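Local atomic coordinates of peptide chain release factor RF2 (Thermus thermophilus, PDB entry 2IHR), a protein that recognises the UGA and UAA stop codons on the ribosome and directs termination of translation, with release of the finished polypeptide. Residues D340-D343 with L344-A347; M139-R142 with F143-Q147; G178-S181 with P182-G185; F109-A112 with E113-A116. All coordinates share one frame; numbering follows the deposited sequence.

Interaction 1: residues D340-D343 with L344-A347; sequences DLMD and LIWA
The indole of W346 is approached obliquely by the thioether of M342, one turn earlier in the helix, while H103 stacks against the same ring. The methyl CE of M342 makes the nearest approach, 3.1 Å from W346 NE1, and it also lies 3.4 Å from W346 CE2. Behind it, SD stands 5.4 Å from the centroid of the five-membered ring and 38° off the ring normal, a Met-aromatic contact of slanted geometry. The methionine chain reaches the indole by folding at chi2 (-50°) and chi3 (-46°), which turn a side chain that leaves the backbone pointing away from 344-347 back along the helix. Exchanging W346 for an alanine would take away the surface that M342 CE rests on, and would probably leave the M342 methyl freer to turn and H103 without its stacking partner.

This is the first turn of helix 342-353, and its backbone supplies a worked example of how a helix begins. L341 O accepts two amides, L344 N at 2.8 Å from above the carbonyl plane and I345 N at 3.0 Å within that plane; M342 O then takes W346 N in a regular helical bond. On the apolar side I345 CD1 meets both L341 CB and M342 SD, at 4.1 and 4.2 Å respectively, and F143 of helix 127-145 packs against all three residues. The polar side belongs to D343 and D340, whose carboxylates both form salt bridges with R330, while A347 CB rests against D343 O.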
loop_
_atom_site.group_PDB
_atom_site.type_symbol
_atom_site.label_atom_id
_atom_site.label_comp_id
_atom_site.label_asym_id
_atom_site.label_seq_id
_atom_site.Cartn_x
_atom_site.Cartn_y
_atom_site.Cartn_z
ATOM N N ASP A 340 -3.351 -2.822 -14.415
ATOM C CA ASP A 340 -2.165 -2.028 -14.718
ATOM C C ASP A 340 -2.156 -0.675 -13.958
ATOM O O ASP A 340 -2.558 0.370 -14.504
ATOM C CB ASP A 340 -2.112 -1.877 -16.235
ATOM C CG ASP A 340 -1.064 -0.880 -16.718
ATOM O OD1 ASP A 340 0.021 -0.754 -16.055
ATOM O OD2 ASP A 340 -1.345 -0.243 -17.781
ATOM N N LEU A 341 -1.646 -0.695 -12.723
ATOM C CA LEU A 341 -1.601 0.490 -11.864
ATOM C C LEU A 341 -0.269 1.167 -11.548
ATOM O O LEU A 341 -0.231 2.304 -11.019
ATOM C CB LEU A 341 -2.198 0.133 -10.513
ATOM C CG LEU A 341 -3.595 -0.424 -10.471
ATOM C CD1 LEU A 341 -3.975 -0.781 -8.997
ATOM C CD2 LEU A 341 -4.494 0.566 -11.139
ATOM N N MET A 342 0.828 0.499 -11.851
ATOM C CA MET A 342 2.107 1.037 -11.468
ATOM C C MET A 342 2.402 2.496 -11.673
ATOM O O MET A 342 2.958 3.144 -10.794
ATOM C CB MET A 342 3.218 0.195 -12.085
ATOM C CG MET A 342 3.335 -1.186 -11.461
ATOM S SD MET A 342 3.393 -1.189 -9.634
ATOM C CE MET A 342 4.555 0.105 -9.268
ATOM N N ASP A 343 2.051 3.041 -12.818
ATOM C CA ASP A 343 2.389 4.434 -13.073
ATOM C C ASP A 343 1.575 5.400 -12.235
ATOM O O ASP A 343 2.020 6.523 -11.962
ATOM C CB ASP A 343 2.283 4.739 -14.582
ATOM C CG ASP A 343 0.841 4.749 -15.123
ATOM O OD1 ASP A 343 -0.065 4.055 -14.592
ATOM O OD2 ASP A 343 0.622 5.469 -16.136
ATOM N N LEU A 344 0.396 4.951 -11.810
ATOM C CA LEU A 344 -0.474 5.761 -10.978
ATOM C C LEU A 344 0.051 5.702 -9.556
ATOM O O LEU A 344 -0.045 6.667 -8.791
ATOM C CB LEU A 344 -1.921 5.234 -11.060
ATOM C CG LEU A 344 -2.741 5.749 -12.271
ATOM C CD1 LEU A 344 -3.967 4.890 -12.440
ATOM C CD2 LEU A 344 -3.101 7.267 -12.059
ATOM N N ILE A 345 0.627 4.563 -9.206
ATOM C CA ILE A 345 1.190 4.388 -7.881
ATOM C C ILE A 345 2.466 5.215 -7.678
ATOM O O ILE A 345 2.494 6.105 -6.816
ATOM C CB ILE A 345 1.477 2.913 -7.622
ATOM C CG1 ILE A 345 0.143 2.145 -7.472
ATOM C CG2 ILE A 345 2.355 2.760 -6.356
ATOM C CD1 ILE A 345 0.373 0.608 -7.335
ATOM N N TRP A 346 3.521 4.945 -8.456
ATOM C CA TRP A 346 4.760 5.720 -8.313
ATOM C C TRP A 346 4.447 7.191 -8.184
ATOM O O TRP A 346 5.009 7.894 -7.369
ATOM C CB TRP A 346 5.671 5.549 -9.517
ATOM C CG TRP A 346 6.280 4.210 -9.569
ATOM C CD1 TRP A 346 6.243 3.309 -10.631
ATOM C CD2 TRP A 346 6.886 3.516 -8.474
ATOM N NE1 TRP A 346 6.768 2.103 -10.234
ATOM C CE2 TRP A 346 7.171 2.193 -8.923
ATOM C CE3 TRP A 346 7.211 3.875 -7.157
ATOM C CZ2 TRP A 346 7.760 1.228 -8.097
ATOM C CZ3 TRP A 346 7.800 2.903 -6.322
ATOM C CH2 TRP A 346 8.064 1.594 -6.806
ATOM N N ALA A 347 3.528 7.653 -9.003
ATOM C CA ALA A 347 3.177 9.055 -8.997
ATOM C C ALA A 347 2.546 9.455 -7.705
ATOM O O ALA A 347 2.706 10.575 -7.280
ATOM C CB ALA A 347 2.233 9.374 -10.162
#

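Interaction 2: residues M139-R142 with F143-Q147; sequences MYTR and FAERQ
Four successive helical hydrogen bonds join the two segments, from F143 N, A144 N, E145 N and R146 N to the carbonyls of M139, Y140, T141 and R142, the last of them nearly straight at 174°. On the polar side R142 doubles back on itself through bends at chi2 and chi3, and brings NH1 to 3.0 Å from E145 OE2 in a salt bridge between residues three apart. The guanidinium and carboxylate planes are 30° apart, and E145 CB lies at the guanidinium edge. R146, just past the helix, turns its own guanidinium beside that of R142, with NH2 of R146 3.0 Å from NH2 of R142. The two like charges are gathered round D338, whose carboxylate bridges R142 NE and R146 NH2. On the buried side M139 CE lies over one face of the Y140 ring near its rim, 3.4 Å above the plane, and Y140 OH bonds to E183. F143, with CG anti to the backbone N (chi1 167°), packs on L180 of helix 176-180, and Y140 O sits at its ring edge. Such a division is typical of an amphipathic helix end, here helix 127-145 with Y140 packed on strand 115-122.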
loop_
_atom_site.group_PDB
_atom_site.type_symbol
_atom_site.label_atom_id
_atom_site.label_comp_id
_atom_site.label_asym_id
_atom_site.label_seq_id
_atom_site.Cartn_x
_atom_site.Cartn_y
_atom_site.Cartn_z
ATOM N N MET A 139 -10.178 -4.708 -9.803
ATOM C CA MET A 139 -9.000 -3.989 -10.197
ATOM C C MET A 139 -7.850 -4.335 -9.298
ATOM O O MET A 139 -6.780 -4.715 -9.770
ATOM C CB MET A 139 -9.249 -2.506 -10.161
ATOM C CG MET A 139 -8.077 -1.624 -10.553
ATOM S SD MET A 139 -8.525 0.134 -10.541
ATOM C CE MET A 139 -8.418 0.412 -8.947
ATOM N N TYR A 140 -8.045 -4.211 -7.997
ATOM C CA TYR A 140 -6.964 -4.525 -7.062
ATOM C C TYR A 140 -6.624 -6.022 -7.041
ATOM O O TYR A 140 -5.502 -6.417 -6.774
ATOM C CB TYR A 140 -7.354 -4.032 -5.662
ATOM C CG TYR A 140 -7.422 -2.532 -5.578
ATOM C CD1 TYR A 140 -6.327 -1.765 -5.901
ATOM C CD2 TYR A 140 -8.607 -1.873 -5.251
ATOM C CE1 TYR A 140 -6.390 -0.397 -5.932
ATOM C CE2 TYR A 140 -8.677 -0.477 -5.259
ATOM C CZ TYR A 140 -7.568 0.252 -5.614
ATOM O OH TYR A 140 -7.627 1.635 -5.727
ATOM N N THR A 141 -7.596 -6.867 -7.332
ATOM C CA THR A 141 -7.319 -8.287 -7.321
ATOM C C THR A 141 -6.466 -8.573 -8.543
ATOM O O THR A 141 -5.483 -9.279 -8.451
ATOM C CB THR A 141 -8.619 -9.098 -7.348
ATOM O OG1 THR A 141 -9.258 -8.996 -6.073
ATOM C CG2 THR A 141 -8.336 -10.537 -7.571
ATOM N N ARG A 142 -6.833 -8.003 -9.689
ATOM C CA ARG A 142 -6.023 -8.202 -10.893
ATOM C C ARG A 142 -4.651 -7.572 -10.664
ATOM O O ARG A 142 -3.639 -8.070 -11.170
ATOM C CB ARG A 142 -6.657 -7.556 -12.156
ATOM C CG ARG A 142 -7.867 -8.251 -12.753
ATOM C CD ARG A 142 -7.447 -9.543 -13.515
ATOM N NE ARG A 142 -6.695 -9.246 -14.726
ATOM C CZ ARG A 142 -5.381 -9.389 -14.846
ATOM N NH1 ARG A 142 -4.685 -9.868 -13.815
ATOM N NH2 ARG A 142 -4.744 -8.946 -15.954
ATOM N N PHE A 143 -4.613 -6.472 -9.918
ATOM C CA PHE A 143 -3.343 -5.798 -9.665
ATOM C C PHE A 143 -2.404 -6.732 -8.926
ATOM O O PHE A 143 -1.235 -6.874 -9.279
ATOM C CB PHE A 143 -3.532 -4.550 -8.816
ATOM C CG PHE A 143 -2.246 -4.002 -8.284
ATOM C CD1 PHE A 143 -1.308 -3.420 -9.144
ATOM C CD2 PHE A 143 -1.928 -4.133 -6.943
ATOM C CE1 PHE A 143 -0.058 -2.986 -8.677
ATOM C CE2 PHE A 143 -0.674 -3.702 -6.448
ATOM C CZ PHE A 143 0.259 -3.133 -7.326
ATOM N N ALA A 144 -2.928 -7.360 -7.888
ATOM C CA ALA A 144 -2.144 -8.287 -7.090
ATOM C C ALA A 144 -1.682 -9.434 -7.997
ATOM O O ALA A 144 -0.511 -9.783 -8.051
ATOM C CB ALA A 144 -3.007 -8.816 -5.945
ATOM N N GLU A 145 -2.645 -9.993 -8.705
ATOM C CA GLU A 145 -2.458 -11.078 -9.651
ATOM C C GLU A 145 -1.173 -10.848 -10.452
ATOM O O GLU A 145 -0.236 -11.633 -10.369
ATOM C CB GLU A 145 -3.676 -11.083 -10.590
ATOM C CG GLU A 145 -4.141 -12.398 -11.178
ATOM C CD GLU A 145 -5.636 -12.340 -11.587
ATOM O OE1 GLU A 145 -6.515 -12.170 -10.682
ATOM O OE2 GLU A 145 -5.928 -12.458 -12.811
ATOM N N ARG A 146 -1.140 -9.756 -11.211
ATOM C CA ARG A 146 -0.003 -9.424 -12.052
ATOM C C ARG A 146 1.248 -8.935 -11.336
ATOM O O ARG A 146 2.238 -8.534 -11.957
ATOM C CB ARG A 146 -0.428 -8.416 -13.145
ATOM C CG ARG A 146 -1.077 -7.107 -12.669
ATOM C CD ARG A 146 -1.299 -6.108 -13.832
ATOM N NE ARG A 146 -2.491 -6.380 -14.656
ATOM C CZ ARG A 146 -2.624 -5.946 -15.917
ATOM N NH1 ARG A 146 -1.651 -5.242 -16.488
ATOM N NH2 ARG A 146 -3.734 -6.169 -16.612
ATOM N N GLN A 147 1.246 -9.008 -10.023
ATOM C CA GLN A 147 2.415 -8.537 -9.313
ATOM C C GLN A 147 3.067 -9.670 -8.515
ATOM O O GLN A 147 4.126 -9.509 -7.915
ATOM C CB GLN A 147 1.997 -7.382 -8.405
ATOM C CG GLN A 147 3.022 -6.298 -8.308
ATOM C CD GLN A 147 3.080 -5.482 -9.561
ATOM O OE1 GLN A 147 3.982 -4.651 -9.756
ATOM N NE2 GLN A 147 2.098 -5.698 -10.432
#

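Interaction 3: residues G178-S181 with P182-G185; sequences GLLS and PEAG
S181 meets P182 where helix 176-180 gives out, its hydroxyl set against a carbon of the proline ring: S181 OG is 3.2 Å from P182 CD. The CB of S181 points away from 182-185, yet with OG set between the backbone N and the carbonyl carbon (chi1 74°) the hydroxyl turns back along the helix and donates to G178 O at 2.5 Å. That carbonyl would ordinarily receive the amide four residues on, but this position is P182, which has no N-H to give; the serine hydroxyl fills the role instead, together with a weak bond from S181 N. An alanine at S181 would lack the hydroxyl, and G178 O would probably lose its chief hydrogen-bond donor among these residues. The proline ring leans over the preceding turn, with CD 2.9 Å from L179 O, and the ring also meets I345 and L349 of helix 342-353.

Here the helix passes into a 3-10 turn, the link to strand 185-190: E183 N bonds to L180 O at 3.0 Å, the donor standing above the carbonyl plane, and A184 N reaches S181 O in a weak bond. E183 starts out toward 178-181, with CB 3.0 Å from L180 O, then bends at chi2 (-67°) and carries its carboxylate away to a salt bridge with R312. L180 CD2 lies 4.4 Å from E183 CG, and the leucine packs on V210 of strand 201-213. The chain then opens out at G185, whose backbone angles would jam a side chain against the carbonyl O of A184.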
loop_
_atom_site.group_PDB
_atom_site.type_symbol
_atom_site.label_atom_id
_atom_site.label_comp_id
_atom_site.label_asym_id
_atom_site.label_seq_id
_atom_site.Cartn_x
_atom_site.Cartn_y
_atom_site.Cartn_z
ATOM N N GLY A 178 3.067 -0.607 1.115
ATOM C CA GLY A 178 3.657 0.560 0.468
ATOM C C GLY A 178 3.077 0.932 -0.896
ATOM O O GLY A 178 2.622 2.064 -1.097
ATOM N N LEU A 179 3.120 -0.010 -1.840
ATOM C CA LEU A 179 2.586 0.197 -3.187
ATOM C C LEU A 179 1.116 0.570 -3.193
ATOM O O LEU A 179 0.725 1.512 -3.859
ATOM C CB LEU A 179 2.748 -1.066 -4.034
ATOM C CG LEU A 179 4.212 -1.440 -4.259
ATOM C CD1 LEU A 179 4.277 -2.763 -5.014
ATOM C CD2 LEU A 179 4.921 -0.338 -5.035
ATOM N N LEU A 180 0.310 -0.189 -2.463
ATOM C CA LEU A 180 -1.115 0.040 -2.394
ATOM C C LEU A 180 -1.503 1.252 -1.547
ATOM O O LEU A 180 -2.624 1.783 -1.666
ATOM C CB LEU A 180 -1.794 -1.202 -1.819
ATOM C CG LEU A 180 -1.953 -2.302 -2.847
ATOM C CD1 LEU A 180 -2.576 -3.602 -2.274
ATOM C CD2 LEU A 180 -2.810 -1.693 -3.968
ATOM N N SER A 181 -0.582 1.679 -0.696
ATOM C CA SER A 181 -0.861 2.761 0.219
ATOM C C SER A 181 -1.387 4.089 -0.382
ATOM O O SER A 181 -2.291 4.692 0.171
ATOM C CB SER A 181 0.357 2.965 1.157
ATOM O OG SER A 181 1.490 3.589 0.557
ATOM N N PRO A 182 -0.876 4.524 -1.543
ATOM C CA PRO A 182 -1.359 5.783 -2.112
ATOM C C PRO A 182 -2.699 5.659 -2.811
ATOM O O PRO A 182 -3.154 6.583 -3.498
ATOM C CB PRO A 182 -0.266 6.138 -3.091
ATOM C CG PRO A 182 0.131 4.780 -3.633
ATOM C CD PRO A 182 0.216 3.965 -2.366
ATOM N N GLU A 183 -3.333 4.515 -2.635
ATOM C CA GLU A 183 -4.603 4.254 -3.270
ATOM C C GLU A 183 -5.757 4.505 -2.312
ATOM O O GLU A 183 -6.930 4.571 -2.704
ATOM C CB GLU A 183 -4.611 2.789 -3.738
ATOM C CG GLU A 183 -3.673 2.510 -4.897
ATOM C CD GLU A 183 -4.107 3.205 -6.194
ATOM O OE1 GLU A 183 -5.213 2.878 -6.715
ATOM O OE2 GLU A 183 -3.339 4.080 -6.678
ATOM N N ALA A 184 -5.431 4.591 -1.030
ATOM C CA ALA A 184 -6.448 4.851 -0.033
ATOM C C ALA A 184 -7.093 6.223 -0.350
ATOM O O ALA A 184 -6.416 7.207 -0.605
ATOM C CB ALA A 184 -5.807 4.853 1.300
ATOM N N GLY A 185 -8.407 6.280 -0.362
ATOM C CA GLY A 185 -9.072 7.529 -0.663
ATOM C C GLY A 185 -10.402 7.247 -1.308
ATOM O O GLY A 185 -10.861 6.085 -1.293
#

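Interaction 4: residues F109-A112 with E113-A116; sequences FPHA and EKNA
H111 and K114 close a type I beta turn, and the close part of the contact lies between them. K114 N donates to H111 O at 2.6 Å, the donor standing above the carbonyl plane by 44°, and K114 CB follows to 3.3 Å from the same oxygen. The lysine chain, bent at chi2 (90°), then runs obliquely past the imidazole: K114 CD and NZ both lie at the ring edge, each 3.8 Å from H111 CD2, while NZ has its stronger partner in D215, with which it forms a salt bridge. On the inner side A112 is buried, its CB lying 3.4 Å above one face of the F109 ring, near its rim. The solvent side is looser. P110, which follows a cis peptide bond, and E113 are both exposed, and E113 CG comes only to 3.7 Å from H111 C. The turn leads from the loop after helix 92-106 into strand 115-122; A112 pairs through its backbone with G178 of helix 176-180, while H111 and K114 rest on P212 of strand 201-213.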
loop_
_atom_site.group_PDB
_atom_site.type_symbol
_atom_site.label_atom_id
_atom_site.label_comp_id
_atom_site.label_asym_id
_atom_site.label_seq_id
_atom_site.Cartn_x
_atom_site.Cartn_y
_atom_site.Cartn_z
ATOM N N PHE A 109 8.894 4.212 4.233
ATOM C CA PHE A 109 8.260 5.186 5.111
ATOM C C PHE A 109 8.595 4.911 6.608
ATOM O O PHE A 109 9.553 5.553 7.134
ATOM C CB PHE A 109 6.759 5.453 4.844
ATOM C CG PHE A 109 6.197 4.839 3.576
ATOM C CD1 PHE A 109 5.180 3.882 3.663
ATOM C CD2 PHE A 109 6.674 5.182 2.322
ATOM C CE1 PHE A 109 4.656 3.268 2.556
ATOM C CE2 PHE A 109 6.148 4.564 1.154
ATOM C CZ PHE A 109 5.133 3.603 1.287
ATOM N N PRO A 110 7.986 3.955 7.329
ATOM C CA PRO A 110 7.160 2.841 7.774
ATOM C C PRO A 110 6.867 1.682 6.931
ATOM O O PRO A 110 7.261 1.614 5.779
ATOM C CB PRO A 110 5.914 3.546 8.299
ATOM C CG PRO A 110 6.626 4.473 9.191
ATOM C CD PRO A 110 7.569 5.107 8.180
ATOM N N HIS A 111 6.152 0.779 7.589
ATOM C CA HIS A 111 5.722 -0.527 7.101
ATOM C C HIS A 111 5.510 -0.830 5.616
ATOM O O HIS A 111 4.895 -1.844 5.276
ATOM C CB HIS A 111 4.475 -0.923 7.871
ATOM C CG HIS A 111 4.601 -0.739 9.354
ATOM N ND1 HIS A 111 4.220 0.418 10.010
ATOM C CD2 HIS A 111 5.071 -1.576 10.308
ATOM C CE1 HIS A 111 4.449 0.278 11.303
ATOM N NE2 HIS A 111 4.964 -0.919 11.509
ATOM N N ALA A 112 6.007 0.056 4.759
ATOM C CA ALA A 112 5.937 -0.065 3.324
ATOM C C ALA A 112 6.181 -1.508 2.882
ATOM O O ALA A 112 5.616 -1.991 1.894
ATOM C CB ALA A 112 6.978 0.826 2.729
ATOM N N GLU A 113 7.038 -2.180 3.628
ATOM C CA GLU A 113 7.421 -3.562 3.393
ATOM C C GLU A 113 6.308 -4.591 3.695
ATOM O O GLU A 113 6.196 -5.646 3.045
ATOM C CB GLU A 113 8.614 -3.822 4.288
ATOM C CG GLU A 113 8.467 -3.021 5.583
ATOM C CD GLU A 113 9.240 -3.608 6.733
ATOM O OE1 GLU A 113 9.623 -4.797 6.635
ATOM O OE2 GLU A 113 9.449 -2.889 7.739
ATOM N N LYS A 114 5.494 -4.287 4.697
ATOM C CA LYS A 114 4.437 -5.197 5.125
ATOM C C LYS A 114 3.304 -5.494 4.154
ATOM O O LYS A 114 3.021 -4.729 3.232
ATOM C CB LYS A 114 3.841 -4.722 6.465
ATOM C CG LYS A 114 4.375 -5.470 7.706
ATOM C CD LYS A 114 5.622 -4.812 8.318
ATOM C CE LYS A 114 6.196 -5.627 9.488
ATOM N NZ LYS A 114 7.060 -4.808 10.402
ATOM N N ASN A 115 2.650 -6.624 4.372
ATOM C CA ASN A 115 1.527 -6.984 3.543
ATOM C C ASN A 115 0.443 -5.975 3.786
ATOM O O ASN A 115 0.522 -5.193 4.734
ATOM C CB ASN A 115 1.080 -8.385 3.857
ATOM C CG ASN A 115 2.144 -9.380 3.515
ATOM O OD1 ASN A 115 1.945 -10.579 3.620
ATOM N ND2 ASN A 115 3.307 -8.874 3.093
ATOM N N ALA A 116 -0.570 -5.982 2.928
ATOM C CA ALA A 116 -1.610 -4.987 3.021
ATOM C C ALA A 116 -3.030 -5.481 3.247
ATOM O O ALA A 116 -3.437 -6.564 2.769
ATOM C CB ALA A 116 -1.540 -4.126 1.777
#

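In the fold
Along the chain the order is interaction 4, 2, 3 and 1, yet the last three meet in one core. Interactions 1 and 3 have centres about 10 Å apart, interactions 1 and 2 about 12 Å, and interactions 2 and 3 about 13 Å, so the ends of helices 127-145 and 176-180 and the start of helix 342-353 pack together beside the mixed sheet. Interaction 4 touches only interaction 3, its centre about 11 Å away, and opens strand 115-122 of that sheet; it stays about 8 Å from interactions 1 and 2 at the nearest atoms. The C-terminal helix is thereby joined to the PCRF region, far along the sequence.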